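Local structure of DUF1611 domain-containing protein (Anabaena variabilis, 2OBN) at the interface of chains A and B. The protein is of unknown function but joins a Rossmann-like domain to a P-loop domain, which suggests that it binds a nucleotide. Sequence-based numbering; all coordinates share one arbitrary frame. Chains: chain A/B, Hypothetical protein.

Contact 1: the interface of chains A and B. Residues chain A 237-240, 274-275; chain B 295-296.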
ATOM      1  N   LEU A 237      12.305   2.205   0.373  1.00 40.23           N
ATOM      2  CA  LEU A 237      12.237   1.304   1.522  1.00 39.13           C
ATOM      3  C   LEU A 237      12.955   1.867   2.756  1.00 37.39           C
ATOM      4  O   LEU A 237      12.780   1.356   3.840  1.00 38.59           O
ATOM      5  CB  LEU A 237      12.782  -0.066   1.151  1.00 39.09           C
ATOM      6  CG  LEU A 237      11.941  -0.785   0.091  1.00 42.62           C
ATOM      7  CD1 LEU A 237      12.606  -2.104  -0.290  1.00 41.39           C
ATOM      8  CD2 LEU A 237      10.511  -1.015   0.578  1.00 43.24           C
ATOM      9  N   LEU A 238      13.749   2.924   2.588  1.00 37.44           N
ATOM     10  CA  LEU A 238      14.449   3.590   3.684  1.00 36.02           C
ATOM     11  C   LEU A 238      13.633   4.738   4.294  1.00 37.32           C
ATOM     12  O   LEU A 238      14.013   5.292   5.334  1.00 37.58           O
ATOM     13  CB  LEU A 238      15.773   4.162   3.166  1.00 36.85           C
ATOM     14  CG  LEU A 238      16.680   3.216   2.367  1.00 33.66           C
ATOM     15  CD1 LEU A 238      17.971   3.893   2.045  1.00 35.62           C
ATOM     16  CD2 LEU A 238      16.962   1.929   3.145  1.00 38.96           C
ATOM     17  N   HIS A 239      12.530   5.111   3.644  1.00 37.31           N
ATOM     18  CA  HIS A 239      11.692   6.199   4.121  1.00 37.20           C
ATOM     19  C   HIS A 239      10.630   5.588   5.036  1.00 36.81           C
ATOM     20  O   HIS A 239       9.892   4.696   4.595  1.00 35.93           O
ATOM     21  CB  HIS A 239      11.027   6.914   2.950  1.00 36.31           C
ATOM     22  CG  HIS A 239      10.333   8.180   3.334  1.00 38.52           C
ATOM     23  ND1 HIS A 239       9.227   8.201   4.154  1.00 38.00           N
ATOM     24  CD2 HIS A 239      10.566   9.471   2.988  1.00 38.67           C
ATOM     25  CE1 HIS A 239       8.824   9.448   4.321  1.00 38.07           C
ATOM     26  NE2 HIS A 239       9.614  10.238   3.617  1.00 37.04           N
ATOM     27  N   PRO A 240      10.519   6.080   6.287  1.00 36.37           N
ATOM     28  CA  PRO A 240       9.605   5.488   7.266  1.00 38.50           C
ATOM     29  C   PRO A 240       8.105   5.552   6.979  1.00 38.06           C
ATOM     30  O   PRO A 240       7.350   4.844   7.634  1.00 37.87           O
ATOM     31  CB  PRO A 240       9.913   6.283   8.527  1.00 37.39           C
ATOM     32  CG  PRO A 240      10.363   7.567   8.038  1.00 36.15           C
ATOM     33  CD  PRO A 240      11.214   7.234   6.880  1.00 37.62           C
ATOM     34  N   VAL A 274      16.486   9.296  10.561  1.00 39.99           N
ATOM     35  CA  VAL A 274      16.603   8.017   9.861  1.00 39.47           C
ATOM     36  C   VAL A 274      17.777   8.036   8.870  1.00 39.54           C
ATOM     37  O   VAL A 274      17.739   8.776   7.898  1.00 40.61           O
ATOM     38  CB  VAL A 274      15.294   7.676   9.104  1.00 39.14           C
ATOM     39  CG1 VAL A 274      15.353   6.262   8.519  1.00 38.08           C
ATOM     40  CG2 VAL A 274      14.087   7.795  10.037  1.00 40.46           C
ATOM     41  N   PRO A 275      18.818   7.215   9.111  1.00 39.07           N
ATOM     42  CA  PRO A 275      19.967   7.195   8.210  1.00 39.04           C
ATOM     43  C   PRO A 275      19.806   6.338   6.952  1.00 38.65           C
ATOM     44  O   PRO A 275      18.977   5.426   6.908  1.00 35.99           O
ATOM     45  CB  PRO A 275      21.087   6.608   9.083  1.00 40.26           C
ATOM     46  CG  PRO A 275      20.401   5.729  10.047  1.00 39.55           C
ATOM     47  CD  PRO A 275      19.004   6.288  10.245  1.00 39.92           C
TER
ATOM     48  N   ALA B 295      18.398   1.318   8.332  1.00 40.62           N
ATOM     49  CA  ALA B 295      17.723   2.605   8.502  1.00 39.89           C
ATOM     50  C   ALA B 295      16.940   2.631   9.816  1.00 40.84           C
ATOM     51  O   ALA B 295      16.844   3.660  10.492  1.00 40.97           O
ATOM     52  CB  ALA B 295      16.806   2.871   7.322  1.00 39.74           C
ATOM     53  N   PHE B 296      16.395   1.478  10.176  1.00 40.91           N
ATOM     54  CA  PHE B 296      15.623   1.339  11.384  1.00 41.84           C
ATOM     55  C   PHE B 296      16.421   0.439  12.296  1.00 43.69           C
ATOM     56  O   PHE B 296      17.432  -0.119  11.888  1.00 46.23           O
ATOM     57  CB  PHE B 296      14.248   0.778  11.028  1.00 40.38           C
ATOM     58  CG  PHE B 296      13.629   1.495   9.870  1.00 39.92           C
ATOM     59  CD1 PHE B 296      13.230   2.811  10.002  1.00 40.92           C
ATOM     60  CD2 PHE B 296      13.509   0.886   8.631  1.00 40.48           C
ATOM     61  CE1 PHE B 296      12.711   3.503   8.936  1.00 39.74           C
ATOM     62  CE2 PHE B 296      12.988   1.578   7.560  1.00 40.69           C
ATOM     63  CZ  PHE B 296      12.582   2.888   7.719  1.00 41.49           C
TER
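B:Ala295 has helix-like backbone torsions (psi -35°) and B:Phe296 extended ones (psi 171°), a change of course in the loop after helix 279-291, where this pair faces two loops of chain A, 237-240 and 274-275. All these segments belong to the P-loop domain of the DUF1611 family, and the patch is a mainly apolar part of a two-fold symmetric interface. The phenyl ring of B:Phe296 enters between the chain A loops with its far edge leading. CG lies beside the backbone N and opposite the carbonyl carbon (chi1 -47°), which carries the ring back across its neighbour B:Ala295, whose CB sits over the ring centre, 4.0 Å above the plane. At the rim, B:Phe296 CE2 meets the backbone carbonyl of A:Leu237 in the ring plane, 3.7 Å from its O. The next carbonyl oxygen, A:Leu238 O, approaches B:Phe296 CZ from above the plane, on the B:Ala295 side, also at 3.7 Å. Two groups flank B:Phe296 CE1 from opposite faces: A:Val274 CG1 on the B:Ala295 side at 3.8 Å, and A:Pro240 CB on the other at 4.0 Å. A:Val274 CG1 also lies 3.6 Å from the backbone O of B:Ala295. A:Pro275 lies alongside B:Ala295: its ring CD packs on the alanine O, while its own carbonyl O comes to 3.4 Å from the B:Ala295 CB methyl.

Contact 2: the interface of chains A and B. Residues chain A 207, 209-210; chain B 111, 204-205.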
ATOM      1  N   ARG A 207      -5.910   1.816  -3.465  1.00 34.93           N
ATOM      2  CA  ARG A 207      -6.073   1.039  -2.220  1.00 34.94           C
ATOM      3  C   ARG A 207      -4.993  -0.052  -2.110  1.00 35.88           C
ATOM      4  O   ARG A 207      -4.651  -0.704  -3.111  1.00 35.67           O
ATOM      5  CB  ARG A 207      -7.448   0.387  -2.161  1.00 33.33           C
ATOM      6  CG  ARG A 207      -8.582   1.372  -1.940  1.00 32.40           C
ATOM      7  CD  ARG A 207      -9.930   0.720  -2.103  1.00 36.98           C
ATOM      8  NE  ARG A 207     -10.241   0.472  -3.513  1.00 40.14           N
ATOM      9  CZ  ARG A 207     -11.344  -0.120  -3.968  1.00 41.49           C
ATOM     10  NH1 ARG A 207     -12.262  -0.586  -3.144  1.00 39.82           N
ATOM     11  NH2 ARG A 207     -11.516  -0.272  -5.274  1.00 44.64           N
ATOM     12  N   ASP A 209      -4.841  -3.098  -1.096  1.00 33.50           N
ATOM     13  CA  ASP A 209      -5.200  -4.415  -1.618  1.00 35.58           C
ATOM     14  C   ASP A 209      -4.981  -4.561  -3.136  1.00 36.21           C
ATOM     15  O   ASP A 209      -4.588  -5.649  -3.600  1.00 34.60           O
ATOM     16  CB  ASP A 209      -6.670  -4.758  -1.298  1.00 35.75           C
ATOM     17  CG  ASP A 209      -6.879  -6.245  -1.009  1.00 39.77           C
ATOM     18  OD1 ASP A 209      -5.881  -7.014  -1.002  1.00 41.95           O
ATOM     19  OD2 ASP A 209      -8.044  -6.629  -0.739  1.00 38.52           O
ATOM     20  N   PHE A 210      -5.188  -3.469  -3.887  1.00 35.15           N
ATOM     21  CA  PHE A 210      -5.098  -3.505  -5.356  1.00 36.05           C
ATOM     22  C   PHE A 210      -3.891  -2.823  -6.010  1.00 35.28           C
ATOM     23  O   PHE A 210      -3.771  -2.827  -7.223  1.00 35.00           O
ATOM     24  CB  PHE A 210      -6.403  -2.956  -5.943  1.00 37.38           C
ATOM     25  CG  PHE A 210      -7.615  -3.663  -5.428  1.00 34.52           C
ATOM     26  CD1 PHE A 210      -7.829  -4.992  -5.739  1.00 38.22           C
ATOM     27  CD2 PHE A 210      -8.520  -3.014  -4.623  1.00 33.17           C
ATOM     28  CE1 PHE A 210      -8.951  -5.660  -5.258  1.00 38.17           C
ATOM     29  CE2 PHE A 210      -9.618  -3.663  -4.133  1.00 33.00           C
ATOM     30  CZ  PHE A 210      -9.838  -4.989  -4.449  1.00 37.01           C
TER
ATOM     31  N   HIS B 111     -15.151  -4.688   0.077  1.00 35.20           N
ATOM     32  CA  HIS B 111     -14.536  -3.486  -0.489  1.00 35.44           C
ATOM     33  C   HIS B 111     -15.584  -2.539  -1.067  1.00 35.57           C
ATOM     34  O   HIS B 111     -15.425  -1.324  -0.990  1.00 34.46           O
ATOM     35  CB  HIS B 111     -13.526  -3.825  -1.604  1.00 34.69           C
ATOM     36  CG  HIS B 111     -12.130  -4.135  -1.130  1.00 34.33           C
ATOM     37  ND1 HIS B 111     -11.255  -3.160  -0.697  1.00 28.03           N
ATOM     38  CD2 HIS B 111     -11.427  -5.294  -1.123  1.00 32.34           C
ATOM     39  CE1 HIS B 111     -10.090  -3.706  -0.405  1.00 26.75           C
ATOM     40  NE2 HIS B 111     -10.165  -5.000  -0.658  1.00 31.57           N
ATOM     41  N   ASP B 204      -6.148  -2.747   4.168  1.00 37.16           N
ATOM     42  CA  ASP B 204      -6.097  -3.080   2.731  1.00 36.97           C
ATOM     43  C   ASP B 204      -6.987  -2.209   1.843  1.00 36.72           C
ATOM     44  O   ASP B 204      -6.883  -2.263   0.614  1.00 34.50           O
ATOM     45  CB  ASP B 204      -6.306  -4.576   2.466  1.00 37.81           C
ATOM     46  CG  ASP B 204      -7.740  -5.054   2.701  1.00 38.55           C
ATOM     47  OD1 ASP B 204      -8.654  -4.262   2.960  1.00 39.30           O
ATOM     48  OD2 ASP B 204      -7.944  -6.280   2.608  1.00 49.87           O
ATOM     49  N   ALA B 205      -7.865  -1.429   2.475  1.00 37.18           N
ATOM     50  CA  ALA B 205      -8.728  -0.473   1.791  1.00 36.23           C
ATOM     51  C   ALA B 205      -8.207   0.962   1.920  1.00 36.35           C
ATOM     52  O   ALA B 205      -8.860   1.899   1.446  1.00 34.89           O
ATOM     53  CB  ALA B 205     -10.124  -0.559   2.357  1.00 35.99           C
TER
HETATM   54  O   HOH W   1     -12.739  -0.622  -0.322  1.00 22.27           O
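The loop residue A:Arg207 and the first turn of helix 208-222 of chain A meet two segments of chain B: the 3-10 helix 203-205, and the loop holding B:His111 between strand 105-108 and helix 118-123. In this DUF1611 protein the chain A residues and the 3-10 helix belong to the P-loop domain, whereas B:His111 comes from the Rossmann-like domain. At the start of the chain A helix, the backbone N of A:Asp209 donates to the carbonyl B:Asp204 O at 2.8 Å, so the partner chain probably helps to satisfy the start of that helix. The A:Asp209 carboxylate receives the imidazole N-H of B:His111: NE2 to OD2 is 2.7 Å and nearly straight (164° at H), close to the ring plane and along the anti lone pair of OD2. Beside it, the B:Asp204 side chain runs parallel, its carboxylate stacked on that of A:Asp209 with planes 16° apart and the two OD2 atoms 3.4 Å from each other. The histidine contact and the helix start may ease the closeness of these two acidic groups. A:Phe210 comes over one face of the B:His111 imidazole with its ring tilted, CE2 standing 3.6 Å above the ring centre. The same CE2 lies over the A:Arg207 guanidinium, so the phenyl edge touches both groups. A:Arg207 CG packs at 3.4 Å from B:Ala205 O; the chain then bends at chi3 (-75°), bringing the guanidinium beside B:His111 almost perpendicular to the imidazole. A:Arg207 NH1 reaches water 1 at 2.9 Å, in the guanidinium plane. This water also bonds B:His111 ND1, at 3.0 Å, and bonds at both ring nitrogens would hold the imidazole against rotation. The backbone B:His111 O binds the same water.

The C-alpha centres of contact 1 and contact 2 lie about 25 Å apart, and they share no residue. Contact 1 joins loops of the P-loop domains alone and is largely apolar, whereas contact 2 includes direct and water-mediated hydrogen bonds and also draws in the Rossmann-like domain of chain B. The two-fold symmetry repeats each with the chains exchanged, so the chains touch at well-separated places, and contact 2 could help set how the Rossmann-like domain of one chain stands against the P-loop domain of the other. Such a spread would suit a stable dimer, although the structure alone does not show that the pair forms in solution.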